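Local structure of pseudoazurin (Methylobacterium extorquens, 1PMY) at residues V23-K26 / S30-F33; E43-M48 / G85-V90; D54-T59 / A64-D69. The protein binds one copper ion per molecule and probably shuttles electrons in the periplasm as a small blue copper protein of the plastocyanin/azurin family. All coordinates share one frame; numbering follows the deposited sequence.

Overall arrangement
The three contacts lie in the beta sandwich of the cupredoxin fold, and along the chain interaction 1 comes first, with interaction 3 falling between the two segments of interaction 2. The centre of interaction 1 is about 14 Å from that of interaction 2 and about 11 Å from that of interaction 3; the latter two are about 12 Å apart. Strand 17-25 neighbours strand 87-92, and strand 30-34 neighbours strand 64-67, so interaction 1 borders both others through backbone pairing and shared apolar side chains. The loop of interaction 3 is tied to strand 43-44 of interaction 2. Interactions 1 and 2 are buried and interaction 3 lies at the surface; the copper ligand M86 belongs to interaction 2.

Interaction 1 of 3, residues V23-K26 / S30-F33; sequences VRLK and SIKF
I31 meets V23 and L25 in the buried interior between strand 17-25 and strand 30-34. These strands run roughly antiparallel, at 146°, but their axes stay 9.1 Å apart at the closest. That is too wide for backbone pairing: strand 2-8 lies between them in the sheet order, and mainly side chains bridge the gap.

Followed outward from CB, I31 divides its work between two branches. The short branch, CG2, stays with its own strand and lies over the centre of the F33 ring, 3.4 Å above its plane, a CH-pi type of packing. The long branch starts at CG1, which leans beside the backbone N (chi1 -69°) and is met by L25 CD1 at 3.9 Å. Beyond it, I31 CD1 ends 4.0 Å from V23 CG1, the two side chains reaching toward each other tip to tip, and 4.1 Å from L25 CD1. The same methyl also packs on V90 of strand 87-92.

L25 crosses I31 at about a right angle. Its chi2 of -171° extends CD1 away from the backbone into the gap, whereas CD2 passes S30 O at a loose 4.5 Å. L25 lies against V3 and I31 against V5 of strand 2-8, and both touch F68. Branched aliphatic residues suit this place, since a beta-branched valine or isoleucine favours extended backbone and the leucine supplies the extra reach.

On the outward-facing positions the character changes. R24 NH2 forms a hydrogen bond with Q121 O and K32 a salt bridge with E63.

The contact between V23, L25 and I31 is wholly apolar and made of aliphatic groups. It is therefore nondirectional, and its stability should come from excluding water and from close fit, as expected in the core of a cupredoxin sandwich.

Interaction 2 of 3, residues E43-M48 / G85-V90; sequences ETIKGM and GMVALV
I45 and M48, at the two ends of a tight turn, each send a side chain to strand 87-92, where V87 and L89 receive them.

The contacts across are apolar and few. I45 CD1 comes to 4.0 Å from V87 CG1, the side chains crossing at about a right angle. V87 offers this methyl because CG1 stands anti to the carbonyl carbon (chi1 -67°). M48 reaches further: its CE approaches L89 CD1 at a looser 4.4 Å. A long, flexible thioether can reach across to L89 and F119, whereas the branched I45 and V87 give a firmer surface.

Hydrogen bonding belongs to the turn itself. M48 N donates to I45 O at 2.9 Å, closing a type II beta turn over K46 and G47. G47 has phi 92°, the usual setting of the third turn residue; glycine fits because a side chain there would collide with the carbonyl O of K46.

Metal binding enters through M86, a copper ligand with H40, C78 and H81. V87 follows it directly, its side chain about 9 Å from the copper ion, so the packed strand begins right after the ligand.

Among the neighbouring elements, strand 72-77 lies between strands 43-44 and 87-92 in the sheet, and its G75 pairs through the backbone with both I45 and M48. Helix 109-120 covers the contact, T111 touching V87, L118 touching L89, and F119 touching both M48 and L89, while A88 and V90 pack against strand 17-25 through F18 and L25.

Interaction 3 of 3, residues D54-T59 / A64-D69; sequences DYVKTT and AVVKFD
A64 opens strand 64-67 by setting its CB against T58, 3.6 Å from T58 CG2 and 3.9 Å from T58 CB. The CA atoms of A64 and T58 are 6.8 Å apart, and a side chain as small as alanine suits so narrow a gap. T58 presents its methyl because CG2 is anti to the carbonyl carbon, which leaves OG1 in the crowded position between backbone N and carbonyl (chi1 68°). That hydroxyl accepts a hydrogen bond from V42 N and T58 O accepts from N41 ND2, so both polar groups are used by residues 41-42, directly after the copper ligand H40.

V65 points away from the loop and packs on S30 and K32 of strand 30-34. V66 turns back toward it, and here the match is branch for branch: V66 CG2 lies 3.9 Å from V56 CG1, and V66 CG1 lies 4.0 Å from V56 CG2. Both valines carry CG1 anti to the backbone N (chi1 174° in V56, -178° in V66), and their side chains meet obliquely with both methyls of each engaged. V56 also touches F76, and its N is bonded to T44 OG1.

K67 then directs its amine to G28 O. F68 drops into the interior, its ring edge-to-face with that of Y74 and packed on V90 and V92. At D69 the carboxylate approaches that of D54, with D69 OD1 and D54 OD2 5.6 Å apart; as like charges they would probably disfavour closer approach.

Alternation along the strand thus gives the loop 54-59 two apolar footholds, A64 and V66, on a partly exposed surface. Apolar carbon contacts, nearly all between methyls, join the two segments, so they supply close fit and shielding from water, while hydrogen bonds that hold the loop come from T44, V42 and N41.

Interaction 1 of 3, residues V23-K26 / S30-F33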
loop_
_atom_site.group_PDB
_atom_site.type_symbol
_atom_site.label_atom_id
_atom_site.label_comp_id
_atom_site.label_asym_id
_atom_site.label_seq_id
_atom_site.Cartn_x
_atom_site.Cartn_y
_atom_site.Cartn_z
ATOM N N VAL A 23 0.854 -3.443 6.393
ATOM C CA VAL A 23 0.261 -4.762 6.431
ATOM C C VAL A 23 1.291 -5.877 6.242
ATOM O O VAL A 23 1.957 -5.917 5.189
ATOM C CB VAL A 23 -0.861 -4.898 5.315
ATOM C CG1 VAL A 23 -1.568 -6.248 5.540
ATOM C CG2 VAL A 23 -1.924 -3.789 5.490
ATOM N N ARG A 24 1.301 -6.826 7.156
ATOM C CA ARG A 24 2.183 -8.029 7.070
ATOM C C ARG A 24 1.348 -9.216 6.639
ATOM O O ARG A 24 0.355 -9.458 7.362
ATOM C CB ARG A 24 2.979 -8.222 8.329
ATOM C CG ARG A 24 3.849 -7.031 8.732
ATOM C CD ARG A 24 4.537 -7.255 10.059
ATOM N NE ARG A 24 4.765 -5.954 10.773
ATOM C CZ ARG A 24 5.946 -5.347 10.794
ATOM N NH1 ARG A 24 7.025 -5.900 10.243
ATOM N NH2 ARG A 24 6.086 -4.129 11.353
ATOM N N LEU A 25 1.598 -9.894 5.570
ATOM C CA LEU A 25 0.797 -11.001 5.037
ATOM C C LEU A 25 1.730 -12.183 4.734
ATOM O O LEU A 25 2.919 -12.025 4.583
ATOM C CB LEU A 25 0.270 -10.576 3.624
ATOM C CG LEU A 25 -0.747 -9.439 3.574
ATOM C CD1 LEU A 25 -1.301 -9.313 2.152
ATOM C CD2 LEU A 25 -1.905 -9.727 4.494
ATOM N N LYS A 26 1.061 -13.304 4.521
ATOM C CA LYS A 26 1.692 -14.543 4.096
ATOM C C LYS A 26 1.248 -14.732 2.646
ATOM O O LYS A 26 0.216 -14.151 2.283
ATOM C CB LYS A 26 1.156 -15.767 4.869
ATOM C CG LYS A 26 1.633 -15.676 6.346
ATOM C CD LYS A 26 2.224 -17.032 6.731
ATOM C CE LYS A 26 3.483 -17.396 5.878
ATOM N NZ LYS A 26 3.586 -18.912 5.942
ATOM N N SER A 30 -5.009 -12.222 1.175
ATOM C CA SER A 30 -5.633 -11.148 0.410
ATOM C C SER A 30 -5.878 -9.964 1.350
ATOM O O SER A 30 -5.932 -10.010 2.618
ATOM C CB SER A 30 -6.828 -11.636 -0.378
ATOM O OG SER A 30 -7.850 -11.975 0.558
ATOM N N ILE A 31 -6.024 -8.775 0.718
ATOM C CA ILE A 31 -6.489 -7.597 1.480
ATOM C C ILE A 31 -7.846 -7.225 0.844
ATOM O O ILE A 31 -7.925 -7.219 -0.361
ATOM C CB ILE A 31 -5.500 -6.360 1.375
ATOM C CG1 ILE A 31 -4.189 -6.673 2.122
ATOM C CG2 ILE A 31 -6.131 -5.039 1.887
ATOM C CD1 ILE A 31 -2.996 -5.648 1.830
ATOM N N LYS A 32 -8.771 -6.876 1.719
ATOM C CA LYS A 32 -10.014 -6.247 1.191
ATOM C C LYS A 32 -9.889 -4.757 1.606
ATOM O O LYS A 32 -9.834 -4.356 2.817
ATOM C CB LYS A 32 -11.223 -6.880 1.879
ATOM C CG LYS A 32 -12.557 -6.379 1.298
ATOM C CD LYS A 32 -13.732 -7.108 2.047
ATOM C CE LYS A 32 -14.227 -8.292 1.215
ATOM N NZ LYS A 32 -15.121 -7.814 0.086
ATOM N N PHE A 33 -9.880 -3.878 0.642
ATOM C CA PHE A 33 -9.776 -2.414 0.856
ATOM C C PHE A 33 -11.266 -1.933 0.907
ATOM O O PHE A 33 -11.956 -2.276 -0.026
ATOM C CB PHE A 33 -9.113 -1.735 -0.378
ATOM C CG PHE A 33 -7.617 -2.042 -0.379
ATOM C CD1 PHE A 33 -6.764 -1.280 0.336
ATOM C CD2 PHE A 33 -7.185 -3.169 -1.157
ATOM C CE1 PHE A 33 -5.407 -1.575 0.360
ATOM C CE2 PHE A 33 -5.815 -3.403 -1.247
ATOM C CZ PHE A 33 -4.934 -2.642 -0.450
#

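Interaction 2 of 3, residues E43-M48 / G85-V90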
loop_
_atom_site.group_PDB
_atom_site.type_symbol
_atom_site.label_atom_id
_atom_site.label_comp_id
_atom_site.label_asym_id
_atom_site.label_seq_id
_atom_site.Cartn_x
_atom_site.Cartn_y
_atom_site.Cartn_z
ATOM N N GLU A 43 -3.711 1.720 -6.118
ATOM C CA GLU A 43 -2.953 1.511 -7.399
ATOM C C GLU A 43 -1.519 1.250 -7.047
ATOM O O GLU A 43 -0.921 1.875 -6.108
ATOM C CB GLU A 43 -3.077 2.695 -8.365
ATOM C CG GLU A 43 -2.295 2.569 -9.671
ATOM C CD GLU A 43 -2.527 3.622 -10.716
ATOM O OE1 GLU A 43 -3.379 4.456 -10.445
ATOM O OE2 GLU A 43 -1.935 3.595 -11.798
ATOM N N THR A 44 -0.958 0.338 -7.811
ATOM C CA THR A 44 0.500 0.026 -7.601
ATOM C C THR A 44 1.325 1.349 -7.793
ATOM O O THR A 44 0.963 2.156 -8.694
ATOM C CB THR A 44 0.910 -0.926 -8.807
ATOM O OG1 THR A 44 0.125 -2.141 -8.641
ATOM C CG2 THR A 44 2.423 -1.217 -8.929
ATOM N N ILE A 45 2.371 1.486 -7.017
ATOM C CA ILE A 45 3.341 2.570 -7.314
ATOM C C ILE A 45 4.492 1.827 -8.098
ATOM O O ILE A 45 5.117 0.866 -7.603
ATOM C CB ILE A 45 3.947 3.157 -6.029
ATOM C CG1 ILE A 45 2.836 4.101 -5.475
ATOM C CG2 ILE A 45 5.193 4.123 -6.458
ATOM C CD1 ILE A 45 3.006 4.280 -3.941
ATOM N N LYS A 46 4.638 2.155 -9.380
ATOM C CA LYS A 46 5.681 1.462 -10.198
ATOM C C LYS A 46 7.023 1.553 -9.531
ATOM O O LYS A 46 7.442 2.604 -8.980
ATOM C CB LYS A 46 5.663 2.211 -11.563
ATOM C CG LYS A 46 6.533 1.404 -12.482
ATOM C CD LYS A 46 6.451 1.540 -13.963
ATOM C CE LYS A 46 7.752 1.323 -14.716
ATOM N NZ LYS A 46 8.708 2.457 -14.393
ATOM N N GLY A 47 7.791 0.478 -9.491
ATOM C CA GLY A 47 9.113 0.378 -8.899
ATOM C C GLY A 47 8.962 -0.084 -7.436
ATOM O O GLY A 47 10.016 -0.344 -6.805
ATOM N N MET A 48 7.698 -0.293 -7.011
ATOM C CA MET A 48 7.498 -0.737 -5.601
ATOM C C MET A 48 6.693 -2.066 -5.624
ATOM O O MET A 48 5.598 -2.150 -5.043
ATOM C CB MET A 48 6.858 0.287 -4.636
ATOM C CG MET A 48 7.639 1.538 -4.536
ATOM S SD MET A 48 6.859 2.735 -3.427
ATOM C CE MET A 48 7.446 2.071 -1.850
ATOM N N GLY A 85 -0.145 12.179 0.153
ATOM C CA GLY A 85 0.465 11.160 0.968
ATOM C C GLY A 85 -0.390 9.932 1.251
ATOM O O GLY A 85 -0.019 9.209 2.213
ATOM N N MET A 86 -1.407 9.665 0.428
ATOM C CA MET A 86 -2.219 8.423 0.772
ATOM C C MET A 86 -1.551 7.208 0.141
ATOM O O MET A 86 -1.718 6.947 -1.075
ATOM C CB MET A 86 -3.646 8.614 0.211
ATOM C CG MET A 86 -4.518 7.566 0.948
ATOM S SD MET A 86 -6.296 8.029 0.702
ATOM C CE MET A 86 -7.024 6.419 1.146
ATOM N N VAL A 87 -0.755 6.511 0.902
ATOM C CA VAL A 87 0.065 5.362 0.542
ATOM C C VAL A 87 0.018 4.267 1.597
ATOM O O VAL A 87 -0.234 4.591 2.775
ATOM C CB VAL A 87 1.545 5.828 0.232
ATOM C CG1 VAL A 87 1.571 6.674 -1.031
ATOM C CG2 VAL A 87 2.115 6.601 1.433
ATOM N N ALA A 88 0.314 3.078 1.234
ATOM C CA ALA A 88 0.393 1.940 2.129
ATOM C C ALA A 88 1.573 1.036 1.622
ATOM O O ALA A 88 1.888 0.988 0.424
ATOM C CB ALA A 88 -0.892 1.116 2.018
ATOM N N LEU A 89 2.006 0.272 2.608
ATOM C CA LEU A 89 3.108 -0.701 2.336
ATOM C C LEU A 89 2.644 -2.099 2.775
ATOM O O LEU A 89 2.120 -2.223 3.929
ATOM C CB LEU A 89 4.318 -0.137 3.061
ATOM C CG LEU A 89 5.626 -0.826 2.871
ATOM C CD1 LEU A 89 6.124 -0.499 1.450
ATOM C CD2 LEU A 89 6.626 -0.168 3.875
ATOM N N VAL A 90 2.817 -3.023 1.887
ATOM C CA VAL A 90 2.449 -4.440 2.037
ATOM C C VAL A 90 3.690 -5.314 2.006
ATOM O O VAL A 90 4.418 -5.254 1.001
ATOM C CB VAL A 90 1.368 -4.912 1.017
ATOM C CG1 VAL A 90 0.989 -6.356 1.201
ATOM C CG2 VAL A 90 0.183 -3.941 1.110
#

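Interaction 3 of 3, residues D54-T59 / A64-D69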
loop_
_atom_site.group_PDB
_atom_site.type_symbol
_atom_site.label_atom_id
_atom_site.label_comp_id
_atom_site.label_asym_id
_atom_site.label_seq_id
_atom_site.Cartn_x
_atom_site.Cartn_y
_atom_site.Cartn_z
ATOM N N ASP A 54 1.223 -8.688 -10.577
ATOM C CA ASP A 54 0.290 -8.002 -11.518
ATOM C C ASP A 54 0.095 -6.533 -11.014
ATOM O O ASP A 54 0.073 -6.281 -9.826
ATOM C CB ASP A 54 -1.089 -8.636 -11.426
ATOM C CG ASP A 54 -1.236 -10.137 -11.654
ATOM O OD1 ASP A 54 -0.741 -10.630 -12.641
ATOM O OD2 ASP A 54 -1.984 -10.723 -10.800
ATOM N N TYR A 55 -0.128 -5.663 -11.990
ATOM C CA TYR A 55 -0.323 -4.213 -11.663
ATOM C C TYR A 55 -1.791 -4.121 -11.191
ATOM O O TYR A 55 -2.662 -4.755 -11.810
ATOM C CB TYR A 55 -0.148 -3.436 -13.014
ATOM C CG TYR A 55 -0.084 -1.931 -12.791
ATOM C CD1 TYR A 55 1.115 -1.320 -12.439
ATOM C CD2 TYR A 55 -1.254 -1.159 -12.831
ATOM C CE1 TYR A 55 1.152 0.067 -12.233
ATOM C CE2 TYR A 55 -1.221 0.229 -12.623
ATOM C CZ TYR A 55 -0.017 0.819 -12.267
ATOM O OH TYR A 55 0.099 2.171 -12.030
ATOM N N VAL A 56 -1.957 -3.378 -10.109
ATOM C CA VAL A 56 -3.296 -3.182 -9.516
ATOM C C VAL A 56 -3.741 -1.736 -9.756
ATOM O O VAL A 56 -2.912 -0.816 -9.563
ATOM C CB VAL A 56 -3.173 -3.445 -7.976
ATOM C CG1 VAL A 56 -4.461 -3.122 -7.214
ATOM C CG2 VAL A 56 -2.652 -4.840 -7.721
ATOM N N LYS A 57 -4.984 -1.604 -10.179
ATOM C CA LYS A 57 -5.581 -0.302 -10.384
ATOM C C LYS A 57 -7.115 -0.534 -10.239
ATOM O O LYS A 57 -7.793 -0.956 -11.126
ATOM C CB LYS A 57 -5.342 0.374 -11.733
ATOM C CG LYS A 57 -5.750 1.826 -11.555
ATOM C CD LYS A 57 -6.366 2.612 -12.567
ATOM C CE LYS A 57 -6.002 2.692 -13.989
ATOM N NZ LYS A 57 -7.278 2.624 -14.838
ATOM N N THR A 58 -7.587 -0.132 -9.058
ATOM C CA THR A 58 -8.974 -0.312 -8.684
ATOM C C THR A 58 -9.814 0.906 -9.052
ATOM O O THR A 58 -9.279 1.949 -9.311
ATOM C CB THR A 58 -9.163 -0.798 -7.176
ATOM O OG1 THR A 58 -8.777 0.265 -6.237
ATOM C CG2 THR A 58 -8.230 -2.037 -6.953
ATOM N N THR A 59 -11.116 0.657 -9.033
ATOM C CA THR A 59 -12.122 1.717 -9.307
ATOM C C THR A 59 -12.448 2.448 -8.024
ATOM O O THR A 59 -12.592 2.003 -6.867
ATOM C CB THR A 59 -13.444 1.037 -9.857
ATOM O OG1 THR A 59 -13.027 0.343 -11.054
ATOM C CG2 THR A 59 -14.501 2.137 -10.103
ATOM N N ALA A 64 -12.500 -3.485 -2.918
ATOM C CA ALA A 64 -11.657 -4.212 -3.872
ATOM C C ALA A 64 -10.855 -5.240 -3.089
ATOM O O ALA A 64 -10.581 -4.989 -1.909
ATOM C CB ALA A 64 -10.624 -3.222 -4.514
ATOM N N VAL A 65 -10.602 -6.320 -3.710
ATOM C CA VAL A 65 -9.785 -7.363 -3.118
ATOM C C VAL A 65 -8.558 -7.585 -4.016
ATOM O O VAL A 65 -8.578 -7.654 -5.253
ATOM C CB VAL A 65 -10.619 -8.654 -2.904
ATOM C CG1 VAL A 65 -9.589 -9.755 -2.500
ATOM C CG2 VAL A 65 -11.685 -8.420 -1.866
ATOM N N VAL A 66 -7.411 -7.710 -3.280
ATOM C CA VAL A 66 -6.145 -8.012 -3.963
ATOM C C VAL A 66 -5.542 -9.251 -3.293
ATOM O O VAL A 66 -5.287 -9.246 -2.075
ATOM C CB VAL A 66 -5.160 -6.802 -3.883
ATOM C CG1 VAL A 66 -3.826 -7.111 -4.650
ATOM C CG2 VAL A 66 -5.848 -5.573 -4.488
ATOM N N LYS A 67 -5.345 -10.286 -4.105
ATOM C CA LYS A 67 -4.723 -11.518 -3.585
ATOM C C LYS A 67 -3.205 -11.381 -3.865
ATOM O O LYS A 67 -2.796 -10.756 -4.928
ATOM C CB LYS A 67 -5.369 -12.771 -4.132
ATOM C CG LYS A 67 -4.980 -14.061 -3.399
ATOM C CD LYS A 67 -5.752 -15.209 -3.988
ATOM C CE LYS A 67 -5.711 -16.589 -3.429
ATOM N NZ LYS A 67 -6.006 -16.542 -1.981
ATOM N N PHE A 68 -2.408 -11.879 -2.939
ATOM C CA PHE A 68 -0.965 -11.761 -3.016
ATOM C C PHE A 68 -0.309 -13.135 -3.082
ATOM O O PHE A 68 -0.435 -13.918 -2.115
ATOM C CB PHE A 68 -0.390 -10.988 -1.845
ATOM C CG PHE A 68 -0.790 -9.569 -1.784
ATOM C CD1 PHE A 68 -1.983 -9.124 -1.218
ATOM C CD2 PHE A 68 0.115 -8.609 -2.279
ATOM C CE1 PHE A 68 -2.303 -7.766 -1.180
ATOM C CE2 PHE A 68 -0.183 -7.257 -2.274
ATOM C CZ PHE A 68 -1.378 -6.816 -1.732
ATOM N N ASP A 69 0.453 -13.377 -4.150
ATOM C CA ASP A 69 1.170 -14.642 -4.199
ATOM C C ASP A 69 2.674 -14.490 -4.163
ATOM O O ASP A 69 3.323 -15.337 -3.512
ATOM C CB ASP A 69 0.620 -15.550 -5.306
ATOM C CG ASP A 69 1.103 -14.883 -6.599
ATOM O OD1 ASP A 69 0.622 -13.756 -6.844
ATOM O OD2 ASP A 69 2.037 -15.469 -7.244
#